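Local coordinates for protein type-2Aa cytolytic delta-endotoxin (PDB 1CBY) that kills dipteran insect larvae by making pores in the midgut epithelial cell membrane, and is made as an inactive dimeric protoxin, at residues T45-Q50 and N170-I175; P188-V193 and K216-T221; S194-K199 and S210-V215; V105-M110 and L203-K208. All blocks are in the same frame, centred on the assembly; numbering follows the deposited sequence. Where two conformers were deposited one is given.

Interaction 1: T45-Q50 and N170-I175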
loop_
_atom_site.group_PDB
_atom_site.type_symbol
_atom_site.label_atom_id
_atom_site.label_comp_id
_atom_site.label_asym_id
_atom_site.label_seq_id
_atom_site.Cartn_x
_atom_site.Cartn_y
_atom_site.Cartn_z
ATOM N N THR A 45 6.933 4.984 0.077
ATOM C CA THR A 45 7.130 4.804 -1.348
ATOM C C THR A 45 5.972 4.206 -2.156
ATOM O O THR A 45 5.342 3.228 -1.741
ATOM C CB THR A 45 8.401 3.983 -1.566
ATOM O OG1 THR A 45 9.431 4.484 -0.706
ATOM C CG2 THR A 45 8.873 4.102 -2.986
ATOM N N VAL A 46 5.700 4.813 -3.310
ATOM C CA VAL A 46 4.652 4.360 -4.222
ATOM C C VAL A 46 5.289 4.227 -5.604
ATOM O O VAL A 46 5.781 5.210 -6.166
ATOM C CB VAL A 46 3.467 5.359 -4.279
ATOM C CG1 VAL A 46 2.459 4.935 -5.336
ATOM C CG2 VAL A 46 2.780 5.436 -2.929
ATOM N N PHE A 47 5.317 3.000 -6.121
ATOM C CA PHE A 47 5.908 2.696 -7.426
ATOM C C PHE A 47 4.884 2.217 -8.450
ATOM O O PHE A 47 4.201 1.214 -8.230
ATOM C CB PHE A 47 6.961 1.585 -7.299
ATOM C CG PHE A 47 8.312 2.044 -6.804
ATOM C CD1 PHE A 47 8.544 3.366 -6.453
ATOM C CD2 PHE A 47 9.358 1.131 -6.693
ATOM C CE1 PHE A 47 9.794 3.770 -6.001
ATOM C CE2 PHE A 47 10.608 1.525 -6.242
ATOM C CZ PHE A 47 10.827 2.845 -5.896
ATOM N N TYR A 48 4.808 2.916 -9.578
ATOM C CA TYR A 48 3.924 2.540 -10.680
ATOM C C TYR A 48 4.884 2.445 -11.861
ATOM O O TYR A 48 5.071 3.410 -12.606
ATOM C CB TYR A 48 2.859 3.616 -10.934
ATOM C CG TYR A 48 1.835 3.226 -11.984
ATOM C CD1 TYR A 48 2.119 3.345 -13.344
ATOM C CD2 TYR A 48 0.589 2.727 -11.617
ATOM C CE1 TYR A 48 1.190 2.979 -14.313
ATOM C CE2 TYR A 48 -0.350 2.355 -12.582
ATOM C CZ TYR A 48 -0.042 2.485 -13.927
ATOM O OH TYR A 48 -0.962 2.124 -14.888
ATOM N N VAL A 49 5.540 1.297 -11.991
ATOM C CA VAL A 49 6.530 1.089 -13.043
ATOM C C VAL A 49 6.516 -0.361 -13.523
ATOM O O VAL A 49 5.763 -1.189 -13.009
ATOM C CB VAL A 49 7.967 1.397 -12.516
ATOM C CG1 VAL A 49 8.069 2.833 -11.996
ATOM C CG2 VAL A 49 8.350 0.410 -11.412
ATOM N N GLN A 50 7.361 -0.663 -14.504
ATOM C CA GLN A 50 7.483 -2.016 -15.034
ATOM C C GLN A 50 8.650 -2.705 -14.317
ATOM O O GLN A 50 9.606 -2.050 -13.901
ATOM C CB GLN A 50 7.712 -1.970 -16.544
ATOM C CG GLN A 50 6.491 -1.487 -17.314
ATOM C CD GLN A 50 6.757 -1.318 -18.793
ATOM O OE1 GLN A 50 6.486 -0.264 -19.364
ATOM N NE2 GLN A 50 7.292 -2.352 -19.424
ATOM N N ASN A 170 6.778 12.184 4.770
ATOM C CA ASN A 170 7.547 12.059 3.539
ATOM C C ASN A 170 6.969 10.977 2.647
ATOM O O ASN A 170 6.733 9.846 3.090
ATOM C CB ASN A 170 9.005 11.739 3.853
ATOM C CG ASN A 170 9.619 12.715 4.840
ATOM O OD1 ASN A 170 9.397 13.926 4.757
ATOM N ND2 ASN A 170 10.390 12.191 5.785
ATOM N N ILE A 171 6.787 11.327 1.377
ATOM C CA ILE A 171 6.220 10.446 0.358
ATOM C C ILE A 171 7.109 10.516 -0.884
ATOM O O ILE A 171 7.761 11.534 -1.123
ATOM C CB ILE A 171 4.802 10.933 -0.058
ATOM C CG1 ILE A 171 3.856 10.930 1.141
ATOM C CG2 ILE A 171 4.230 10.056 -1.161
ATOM C CD1 ILE A 171 2.534 11.618 0.873
ATOM N N LEU A 172 7.172 9.429 -1.644
ATOM C CA LEU A 172 7.952 9.424 -2.874
ATOM C C LEU A 172 7.194 8.638 -3.920
ATOM O O LEU A 172 6.872 7.465 -3.717
ATOM C CB LEU A 172 9.347 8.820 -2.682
ATOM C CG LEU A 172 10.197 8.868 -3.962
ATOM C CD1 LEU A 172 11.513 9.584 -3.721
ATOM C CD2 LEU A 172 10.432 7.467 -4.509
ATOM N N PHE A 173 6.872 9.310 -5.019
ATOM C CA PHE A 173 6.154 8.694 -6.122
ATOM C C PHE A 173 7.168 8.412 -7.223
ATOM O O PHE A 173 8.072 9.214 -7.469
ATOM C CB PHE A 173 5.088 9.650 -6.677
ATOM C CG PHE A 173 3.951 9.937 -5.731
ATOM C CD1 PHE A 173 3.019 8.959 -5.421
ATOM C CD2 PHE A 173 3.788 11.205 -5.184
ATOM C CE1 PHE A 173 1.937 9.240 -4.576
ATOM C CE2 PHE A 173 2.711 11.495 -4.340
ATOM C CZ PHE A 173 1.786 10.510 -4.037
ATOM N N SER A 174 7.024 7.271 -7.877
ATOM C CA SER A 174 7.896 6.905 -8.983
ATOM C C SER A 174 6.954 6.323 -10.042
ATOM O O SER A 174 6.329 5.276 -9.831
ATOM C CB SER A 174 8.928 5.880 -8.525
ATOM O OG SER A 174 9.951 5.718 -9.484
ATOM N N ILE A 175 6.818 7.035 -11.158
ATOM C CA ILE A 175 5.911 6.634 -12.231
ATOM C C ILE A 175 6.581 6.438 -13.595
ATOM O O ILE A 175 7.378 7.266 -14.039
ATOM C CB ILE A 175 4.719 7.638 -12.321
ATOM C CG1 ILE A 175 3.999 7.534 -13.664
ATOM C CG2 ILE A 175 5.189 9.054 -12.028
ATOM C CD1 ILE A 175 3.176 6.296 -13.818
#
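V46 and Y48 of strand 44-48 join L172 and S174 of strand 165-175 in a parallel β ladder inside the central sheet of the toxin. V46 sits opposite F173 and uses both of its backbone polar atoms. Its N donates to L172 O (2.9 Å), and its O accepts from S174 N (3.0 Å). Y48 N then donates to S174 O (2.8 Å), in an almost straight bond of 177°.

Side chains alternate between the two faces. On the face of T45, F47, L172 and S174, L172 CD2 is the shared point. It lies 4.0 Å from T45 CG2 and 4.0 Å from F47 CE1, where it meets the ring edge near its plane. The F47 CG lies beside its own backbone N (chi1 -80°). This brings the CD1-CE1 side of the ring against the CB of S174.

On the other face, V46 CB rests 3.8 Å from F173 CD1. The valine and the phenylalanine project together from this face. I171 CG2 lies over one face of the F173 ring, toward its rim. Y48 and I175 are the next pair along on this face, and Y48 OH bonds to S128 OG. Helix 54-63 packs on the first face and helix 129-141 on the second.

T45 to Y48 also pair in parallel with a strand of the second subunit, so the sheet continues across the protoxin dimer. This is the layered α/β arrangement of the Cyt toxin fold, a β-sheet with helices packed on both faces.

Interaction 2: P188-V193 and K216-T221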
loop_
_atom_site.group_PDB
_atom_site.type_symbol
_atom_site.label_atom_id
_atom_site.label_comp_id
_atom_site.label_asym_id
_atom_site.label_seq_id
_atom_site.Cartn_x
_atom_site.Cartn_y
_atom_site.Cartn_z
ATOM N N PRO A 188 9.676 13.402 -5.135
ATOM C CA PRO A 188 9.912 13.404 -3.687
ATOM C C PRO A 188 8.969 14.456 -3.119
ATOM O O PRO A 188 9.094 15.641 -3.436
ATOM C CB PRO A 188 11.367 13.875 -3.583
ATOM C CG PRO A 188 11.969 13.392 -4.843
ATOM C CD PRO A 188 10.906 13.770 -5.849
ATOM N N LEU A 189 8.017 14.021 -2.306
ATOM C CA LEU A 189 7.027 14.917 -1.717
ATOM C C LEU A 189 7.058 14.893 -0.188
ATOM O O LEU A 189 6.996 13.829 0.423
ATOM C CB LEU A 189 5.635 14.504 -2.201
ATOM C CG LEU A 189 4.416 15.235 -1.650
ATOM C CD1 LEU A 189 4.364 16.645 -2.211
ATOM C CD2 LEU A 189 3.163 14.463 -2.024
ATOM N N ALA A 190 7.125 16.064 0.432
ATOM C CA ALA A 190 7.146 16.142 1.887
ATOM C C ALA A 190 6.210 17.230 2.380
ATOM O O ALA A 190 6.250 18.368 1.906
ATOM C CB ALA A 190 8.554 16.399 2.382
ATOM N N PHE A 191 5.346 16.862 3.313
ATOM C CA PHE A 191 4.390 17.789 3.890
ATOM C C PHE A 191 4.772 18.137 5.322
ATOM O O PHE A 191 5.154 17.262 6.100
ATOM C CB PHE A 191 2.995 17.156 3.941
ATOM C CG PHE A 191 2.318 17.031 2.610
ATOM C CD1 PHE A 191 1.926 18.164 1.903
ATOM C CD2 PHE A 191 2.014 15.778 2.090
ATOM C CE1 PHE A 191 1.235 18.050 0.697
ATOM C CE2 PHE A 191 1.323 15.653 0.886
ATOM C CZ PHE A 191 0.932 16.793 0.190
ATOM N N GLU A 192 4.680 19.415 5.665
ATOM C CA GLU A 192 4.931 19.857 7.028
ATOM C C GLU A 192 3.533 20.241 7.487
ATOM O O GLU A 192 2.994 21.259 7.056
ATOM C CB GLU A 192 5.853 21.071 7.062
ATOM C CG GLU A 192 7.283 20.773 6.643
ATOM C CD GLU A 192 8.236 21.925 6.927
ATOM O OE1 GLU A 192 7.823 22.904 7.590
ATOM O OE2 GLU A 192 9.406 21.847 6.492
ATOM N N VAL A 193 2.918 19.382 8.289
ATOM C CA VAL A 193 1.555 19.601 8.769
ATOM C C VAL A 193 1.461 20.120 10.206
ATOM O O VAL A 193 2.214 19.698 11.083
ATOM C CB VAL A 193 0.741 18.291 8.663
ATOM C CG1 VAL A 193 -0.725 18.528 9.028
ATOM C CG2 VAL A 193 0.874 17.711 7.268
ATOM N N LYS A 216 2.555 22.927 4.637
ATOM C CA LYS A 216 3.599 23.387 3.741
ATOM C C LYS A 216 3.977 22.173 2.909
ATOM O O LYS A 216 3.997 21.050 3.419
ATOM C CB LYS A 216 4.811 23.922 4.503
ATOM C CG LYS A 216 5.915 24.381 3.567
ATOM C CD LYS A 216 6.906 25.293 4.236
ATOM C CE LYS A 216 7.930 25.754 3.226
ATOM N NZ LYS A 216 8.916 26.676 3.836
ATOM N N MET A 217 4.253 22.393 1.631
ATOM C CA MET A 217 4.592 21.305 0.728
ATOM C C MET A 217 5.927 21.560 0.040
ATOM O O MET A 217 6.211 22.682 -0.391
ATOM C CB MET A 217 3.475 21.159 -0.310
ATOM C CG MET A 217 3.540 19.913 -1.168
ATOM S SD MET A 217 2.091 19.744 -2.244
ATOM C CE MET A 217 2.874 19.566 -3.830
ATOM N N LYS A 218 6.763 20.531 -0.018
ATOM C CA LYS A 218 8.074 20.617 -0.661
ATOM C C LYS A 218 8.129 19.467 -1.650
ATOM O O LYS A 218 8.049 18.300 -1.258
ATOM C CB LYS A 218 9.190 20.497 0.380
ATOM C CG LYS A 218 9.270 21.690 1.318
ATOM C CD LYS A 218 10.139 21.406 2.533
ATOM C CE LYS A 218 9.447 20.448 3.491
ATOM N NZ LYS A 218 10.308 20.093 4.653
ATOM N N ALA A 219 8.223 19.800 -2.932
ATOM C CA ALA A 219 8.234 18.788 -3.978
ATOM C C ALA A 219 8.946 19.234 -5.242
ATOM O O ALA A 219 9.081 20.430 -5.519
ATOM C CB ALA A 219 6.807 18.395 -4.324
ATOM N N LEU A 220 9.399 18.252 -6.009
ATOM C CA LEU A 220 10.064 18.505 -7.271
ATOM C C LEU A 220 9.917 17.248 -8.107
ATOM O O LEU A 220 9.940 16.137 -7.571
ATOM C CB LEU A 220 11.544 18.844 -7.074
ATOM C CG LEU A 220 12.556 17.734 -6.801
ATOM C CD1 LEU A 220 13.947 18.268 -7.052
ATOM C CD2 LEU A 220 12.425 17.226 -5.378
ATOM N N THR A 221 9.677 17.426 -9.401
ATOM C CA THR A 221 9.536 16.298 -10.306
ATOM C C THR A 221 10.775 16.223 -11.176
ATOM O O THR A 221 11.184 17.212 -11.787
ATOM C CB THR A 221 8.298 16.434 -11.196
ATOM O OG1 THR A 221 7.166 16.769 -10.383
ATOM C CG2 THR A 221 8.030 15.122 -11.913
#
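K218 starts with CG beside its backbone N and then bends at chi3 (-72°), which turns its ammonium group toward E192. The E192 CG is also beside its backbone N (chi1 -69°), and the rest of the chain is extended. The two side chains cross obliquely, and K218 NZ reaches E192 OE2 at 2.7 Å in a salt bridge. OE2 accepts through its anti lone pair, away from OE1. The bridge is diagonal, because E192 stands opposite K216 and K218 stands opposite A190. K218 NZ also bonds to F75 O, and N74 ND2 makes a weak bond to OE2. The buried lysine end is thus held by more than one polar group.

The backbones form an antiparallel ladder between strands 183-195 and 210-225, which are sequential neighbours in the central sheet of the Cyt fold. A190 and K218 are a hydrogen-bonded pair: A190 N to K218 O is 3.0 Å, and K218 N to A190 O is 2.9 Å. E192 and K216 form the next such pair.

The opposite face is apolar. F191 and M217, a non-hydrogen-bonded pair, project from it together. M217 SD is 4.6 Å from the F191 ring centroid and 62° off the ring normal, an oblique Met-aromatic contact. L189 CD1 packs on M217 CG (3.5 Å) and on A219 CB (3.7 Å). It also lies over one face of the F191 ring, toward the rim. I117, I118 and L114 of helix 107-122 close over this face. At the far end of the ladder, L220 CD2 packs against the P188 ring, 3.8 Å from its CD.

Interaction 3: S194-K199 and S210-V215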
loop_
_atom_site.group_PDB
_atom_site.type_symbol
_atom_site.label_atom_id
_atom_site.label_comp_id
_atom_site.label_asym_id
_atom_site.label_seq_id
_atom_site.Cartn_x
_atom_site.Cartn_y
_atom_site.Cartn_z
ATOM N N SER A 194 0.511 21.019 10.436
ATOM C CA SER A 194 0.261 21.592 11.751
ATOM C C SER A 194 -1.261 21.675 11.897
ATOM O O SER A 194 -1.950 22.134 10.977
ATOM C CB SER A 194 0.893 22.984 11.850
ATOM O OG SER A 194 0.639 23.593 13.105
ATOM N N VAL A 195 -1.781 21.180 13.020
ATOM C CA VAL A 195 -3.220 21.177 13.276
ATOM C C VAL A 195 -3.530 21.796 14.635
ATOM O O VAL A 195 -2.813 21.566 15.609
ATOM C CB VAL A 195 -3.801 19.743 13.279
ATOM C CG1 VAL A 195 -5.304 19.790 13.084
ATOM C CG2 VAL A 195 -3.154 18.893 12.210
ATOM N N ASP A 196 -4.636 22.527 14.715
ATOM C CA ASP A 196 -5.037 23.175 15.957
ATOM C C ASP A 196 -5.715 22.243 16.965
ATOM O O ASP A 196 -6.631 22.659 17.670
ATOM C CB ASP A 196 -5.947 24.377 15.662
ATOM C CG ASP A 196 -7.305 23.972 15.096
ATOM O OD1 ASP A 196 -7.380 22.972 14.349
ATOM O OD2 ASP A 196 -8.302 24.662 15.397
ATOM N N VAL A 197 -5.290 20.985 17.024
ATOM C CA VAL A 197 -5.876 20.037 17.973
ATOM C C VAL A 197 -4.818 19.126 18.587
ATOM O O VAL A 197 -3.646 19.184 18.214
ATOM C CB VAL A 197 -7.016 19.166 17.348
ATOM C CG1 VAL A 197 -8.205 20.027 16.965
ATOM C CG2 VAL A 197 -6.514 18.402 16.150
ATOM N N GLU A 198 -5.239 18.311 19.548
ATOM C CA GLU A 198 -4.344 17.387 20.232
ATOM C C GLU A 198 -4.241 16.047 19.512
ATOM O O GLU A 198 -5.241 15.505 19.035
ATOM C CB GLU A 198 -4.794 17.182 21.686
ATOM C CG GLU A 198 -6.227 16.678 21.844
ATOM C CD GLU A 198 -6.656 16.565 23.295
ATOM O OE1 GLU A 198 -6.590 17.584 24.014
ATOM O OE2 GLU A 198 -7.070 15.464 23.714
ATOM N N LYS A 199 -3.034 15.492 19.503
ATOM C CA LYS A 199 -2.737 14.221 18.850
ATOM C C LYS A 199 -3.751 13.086 19.032
ATOM O O LYS A 199 -4.005 12.340 18.090
ATOM C CB LYS A 199 -1.325 13.753 19.233
ATOM C CG LYS A 199 -0.923 12.413 18.637
ATOM C CD LYS A 199 0.549 12.116 18.838
ATOM C CE LYS A 199 0.770 10.618 18.978
ATOM N NZ LYS A 199 2.206 10.225 18.947
ATOM N N SER A 210 -12.962 18.306 10.206
ATOM C CA SER A 210 -12.487 19.647 9.913
ATOM C C SER A 210 -11.542 20.123 11.013
ATOM O O SER A 210 -11.621 19.663 12.155
ATOM C CB SER A 210 -13.674 20.609 9.821
ATOM O OG SER A 210 -14.678 20.110 8.953
ATOM N N ALA A 211 -10.656 21.049 10.667
ATOM C CA ALA A 211 -9.706 21.607 11.620
ATOM C C ALA A 211 -8.911 22.698 10.923
ATOM O O ALA A 211 -8.842 22.731 9.692
ATOM C CB ALA A 211 -8.767 20.519 12.141
ATOM N N ARG A 212 -8.394 23.638 11.706
ATOM C CA ARG A 212 -7.581 24.724 11.172
ATOM C C ARG A 212 -6.248 24.077 10.815
ATOM O O ARG A 212 -5.556 23.541 11.683
ATOM C CB ARG A 212 -7.410 25.822 12.231
ATOM C CG ARG A 212 -6.240 26.777 12.032
ATOM C CD ARG A 212 -6.447 27.764 10.901
ATOM N NE ARG A 212 -5.425 28.809 10.939
ATOM C CZ ARG A 212 -5.212 29.702 9.975
ATOM N NH1 ARG A 212 -5.948 29.694 8.873
ATOM N NH2 ARG A 212 -4.255 30.608 10.116
ATOM N N TYR A 213 -5.955 24.041 9.520
ATOM C CA TYR A 213 -4.737 23.439 9.010
ATOM C C TYR A 213 -3.726 24.417 8.440
ATOM O O TYR A 213 -4.077 25.449 7.856
ATOM C CB TYR A 213 -5.068 22.423 7.916
ATOM C CG TYR A 213 -5.368 21.035 8.415
ATOM C CD1 TYR A 213 -4.346 20.104 8.592
ATOM C CD2 TYR A 213 -6.672 20.638 8.695
ATOM C CE1 TYR A 213 -4.616 18.813 9.038
ATOM C CE2 TYR A 213 -6.952 19.347 9.140
ATOM C CZ TYR A 213 -5.916 18.445 9.311
ATOM O OH TYR A 213 -6.179 17.186 9.791
ATOM N N GLU A 214 -2.461 24.065 8.634
ATOM C CA GLU A 214 -1.323 24.806 8.112
ATOM C C GLU A 214 -0.529 23.683 7.457
ATOM O O GLU A 214 -0.097 22.743 8.131
ATOM C CB GLU A 214 -0.521 25.470 9.233
ATOM C CG GLU A 214 0.792 26.112 8.775
ATOM C CD GLU A 214 0.614 27.110 7.640
ATOM O OE1 GLU A 214 0.284 28.281 7.919
ATOM O OE2 GLU A 214 0.819 26.723 6.470
ATOM N N VAL A 215 -0.414 23.733 6.138
ATOM C CA VAL A 215 0.287 22.694 5.413
ATOM C C VAL A 215 1.292 23.284 4.455
ATOM O O VAL A 215 0.934 24.081 3.588
ATOM C CB VAL A 215 -0.702 21.812 4.596
ATOM C CG1 VAL A 215 0.057 20.789 3.755
ATOM C CG2 VAL A 215 -1.685 21.108 5.521
#
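S194 and E214 form an antiparallel hydrogen-bonded pair, with S194 N to E214 O at 2.9 Å and E214 N to S194 O at 3.1 Å. V195 and Y213 follow as a non-hydrogen-bonded pair. Beyond them the ladder fades: D196 N to R212 O is a weak bond of 3.3 Å.

The D196 side chain takes over at this point. Its CG sits between the backbone N and the carbonyl carbon (chi1 68°), which turns the carboxylate across to the other strand. OD1 accepts from R212 N at 2.9 Å. The donor comes from above the carboxylate plane, 53° out of it. The R212 guanidinium leads away and does not pair with D196.

On the face of V195 and Y213, V195 CG1 lies over one face of the Y213 ring, 4.2 Å from its centroid, in a CH-pi contact. The same methyl touches A211 CB (3.7 Å). V195 CG2 packs on Y213 CE1. I107 and M110 of helix 107-122 also touch the tyrosine. On the other face, S194 OG bonds to N164 ND2.

The arrangement is the end of a β-hairpin ladder, where a long connection carrying helix 199-202 separates the two strands.

Interaction 4: V105-M110 and L203-K208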
loop_
_atom_site.group_PDB
_atom_site.type_symbol
_atom_site.label_atom_id
_atom_site.label_comp_id
_atom_site.label_asym_id
_atom_site.label_seq_id
_atom_site.Cartn_x
_atom_site.Cartn_y
_atom_site.Cartn_z
ATOM N N VAL A 105 -10.462 23.573 7.355
ATOM C CA VAL A 105 -10.984 22.802 6.236
ATOM C C VAL A 105 -11.370 21.398 6.617
ATOM O O VAL A 105 -10.920 20.860 7.633
ATOM C CB VAL A 105 -9.965 22.650 5.084
ATOM C CG1 VAL A 105 -10.297 23.589 3.961
ATOM C CG2 VAL A 105 -8.549 22.858 5.574
ATOM N N GLU A 106 -12.225 20.819 5.784
ATOM C CA GLU A 106 -12.678 19.449 5.935
ATOM C C GLU A 106 -11.615 18.677 5.164
ATOM O O GLU A 106 -11.281 19.048 4.034
ATOM C CB GLU A 106 -14.046 19.273 5.272
ATOM C CG GLU A 106 -14.651 17.890 5.446
ATOM C CD GLU A 106 -16.032 17.770 4.829
ATOM O OE1 GLU A 106 -16.749 18.792 4.755
ATOM O OE2 GLU A 106 -16.404 16.651 4.423
ATOM N N ILE A 107 -11.062 17.635 5.772
ATOM C CA ILE A 107 -10.012 16.848 5.136
ATOM C C ILE A 107 -10.354 16.421 3.710
ATOM O O ILE A 107 -9.492 16.465 2.829
ATOM C CB ILE A 107 -9.609 15.630 6.004
ATOM C CG1 ILE A 107 -9.096 16.122 7.367
ATOM C CG2 ILE A 107 -8.529 14.806 5.304
ATOM C CD1 ILE A 107 -8.823 15.024 8.365
ATOM N N SER A 108 -11.612 16.062 3.465
ATOM C CA SER A 108 -12.025 15.654 2.123
ATOM C C SER A 108 -11.657 16.721 1.094
ATOM O O SER A 108 -10.956 16.447 0.118
ATOM C CB SER A 108 -13.534 15.402 2.080
ATOM O OG SER A 108 -14.252 16.560 2.471
ATOM N N VAL A 109 -12.075 17.951 1.357
ATOM C CA VAL A 109 -11.809 19.059 0.453
ATOM C C VAL A 109 -10.319 19.303 0.261
ATOM O O VAL A 109 -9.867 19.573 -0.857
ATOM C CB VAL A 109 -12.465 20.364 0.949
ATOM C CG1 VAL A 109 -12.353 21.438 -0.118
ATOM C CG2 VAL A 109 -13.926 20.120 1.308
ATOM N N MET A 110 -9.556 19.192 1.345
ATOM C CA MET A 110 -8.109 19.416 1.297
ATOM C C MET A 110 -7.391 18.427 0.388
ATOM O O MET A 110 -6.492 18.809 -0.362
ATOM C CB MET A 110 -7.512 19.379 2.705
ATOM C CG MET A 110 -6.005 19.573 2.753
ATOM S SD MET A 110 -5.437 19.984 4.412
ATOM C CE MET A 110 -6.006 18.573 5.325
ATOM N N LEU A 203 -5.178 11.442 15.651
ATOM C CA LEU A 203 -4.988 10.023 15.358
ATOM C C LEU A 203 -6.244 9.320 14.848
ATOM O O LEU A 203 -6.150 8.328 14.119
ATOM C CB LEU A 203 -4.468 9.282 16.596
ATOM C CG LEU A 203 -3.058 9.576 17.111
ATOM C CD1 LEU A 203 -2.810 8.762 18.376
ATOM C CD2 LEU A 203 -2.022 9.243 16.049
ATOM N N PHE A 204 -7.413 9.820 15.239
ATOM C CA PHE A 204 -8.670 9.213 14.823
ATOM C C PHE A 204 -9.514 10.079 13.892
ATOM O O PHE A 204 -10.736 9.947 13.832
ATOM C CB PHE A 204 -9.462 8.752 16.045
ATOM C CG PHE A 204 -8.772 7.672 16.822
ATOM C CD1 PHE A 204 -8.915 6.339 16.455
ATOM C CD2 PHE A 204 -7.925 7.991 17.879
ATOM C CE1 PHE A 204 -8.220 5.337 17.124
ATOM C CE2 PHE A 204 -7.227 6.998 18.555
ATOM C CZ PHE A 204 -7.374 5.667 18.176
ATOM N N PHE A 205 -8.834 10.942 13.144
ATOM C CA PHE A 205 -9.471 11.818 12.174
ATOM C C PHE A 205 -9.954 11.031 10.953
ATOM O O PHE A 205 -9.304 10.083 10.504
ATOM C CB PHE A 205 -8.474 12.878 11.713
ATOM C CG PHE A 205 -8.566 14.168 12.462
ATOM C CD1 PHE A 205 -9.461 14.318 13.520
ATOM C CD2 PHE A 205 -7.782 15.254 12.081
ATOM C CE1 PHE A 205 -9.575 15.536 14.190
ATOM C CE2 PHE A 205 -7.887 16.474 12.743
ATOM C CZ PHE A 205 -8.788 16.616 13.798
ATOM N N THR A 206 -11.086 11.446 10.401
ATOM C CA THR A 206 -11.651 10.804 9.221
ATOM C C THR A 206 -11.756 11.839 8.093
ATOM O O THR A 206 -11.583 13.037 8.322
ATOM C CB THR A 206 -13.047 10.212 9.514
ATOM O OG1 THR A 206 -13.942 11.256 9.911
ATOM C CG2 THR A 206 -12.968 9.173 10.620
ATOM N N ILE A 207 -12.027 11.370 6.880
ATOM C CA ILE A 207 -12.162 12.233 5.705
ATOM C C ILE A 207 -13.172 13.367 5.918
ATOM O O ILE A 207 -13.042 14.452 5.332
ATOM C CB ILE A 207 -12.569 11.380 4.468
ATOM C CG1 ILE A 207 -11.371 10.572 3.966
ATOM C CG2 ILE A 207 -13.098 12.245 3.345
ATOM C CD1 ILE A 207 -10.239 11.427 3.433
ATOM N N LYS A 208 -14.141 13.129 6.796
ATOM C CA LYS A 208 -15.192 14.098 7.083
ATOM C C LYS A 208 -14.871 15.116 8.177
ATOM O O LYS A 208 -15.710 15.958 8.503
ATOM C CB LYS A 208 -16.472 13.361 7.474
ATOM C CG LYS A 208 -16.922 12.287 6.498
ATOM C CD LYS A 208 -18.189 11.617 7.011
ATOM C CE LYS A 208 -18.687 10.536 6.072
ATOM N NZ LYS A 208 -19.978 9.965 6.552
#
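S108 N donates to I207 O at 2.9 Å, a weak bond bent to 129°. E106 CG, I107 CB and S108 CB also lie near this oxygen, at van der Waals distance.

E106 is the N-cap residue of helix 107-122, so S108 N belongs to the first turn. The S108 OG lies between its backbone N and carbonyl carbon (chi1 58°). It turns back to the E106 carboxylate and gives a weak bond to OE2. The extended E106 chain runs past the backbone of I207 and K208.

I107 carries the apolar part. Its CD1 meets the F205 ring obliquely, 3.9 Å from CD2, and touches T206 O. The two side chains cross at about a right angle. Y213 packs on both and joins them to the sheet. I207 CG2 packs against S108 CB.

The second subunit is close here. Its N145 packs on I207 and its F204 on K208, and a long, weak ion pair links K208 NZ to its D209.

The start of helix 107-122, where strand 104-106 passes into it, is thus joined by a weak bond to the connection between strands 183-195 and 210-225 of the central sheet.

In the fold
Interactions 1 and 2 are buried in the sheet and touch through neighbouring strands 165-175 and 183-195. I171 N probably bonds to L189 O there. Interactions 2 and 3 use the same two strands, with interaction 3 nested inside the loop that interaction 2 closes. F191 and V215 pack where they meet. Interaction 3 is only partly buried, and a carboxylate replaces part of the ladder. Interaction 4 lies beside it, about 10 Å between centres, and is also partly buried. It relies on one weak bond and apolar side chains. Interactions 1 and 4 both reach the second subunit, about 24 Å apart between centres: the first extends a sheet, the second packs a loop.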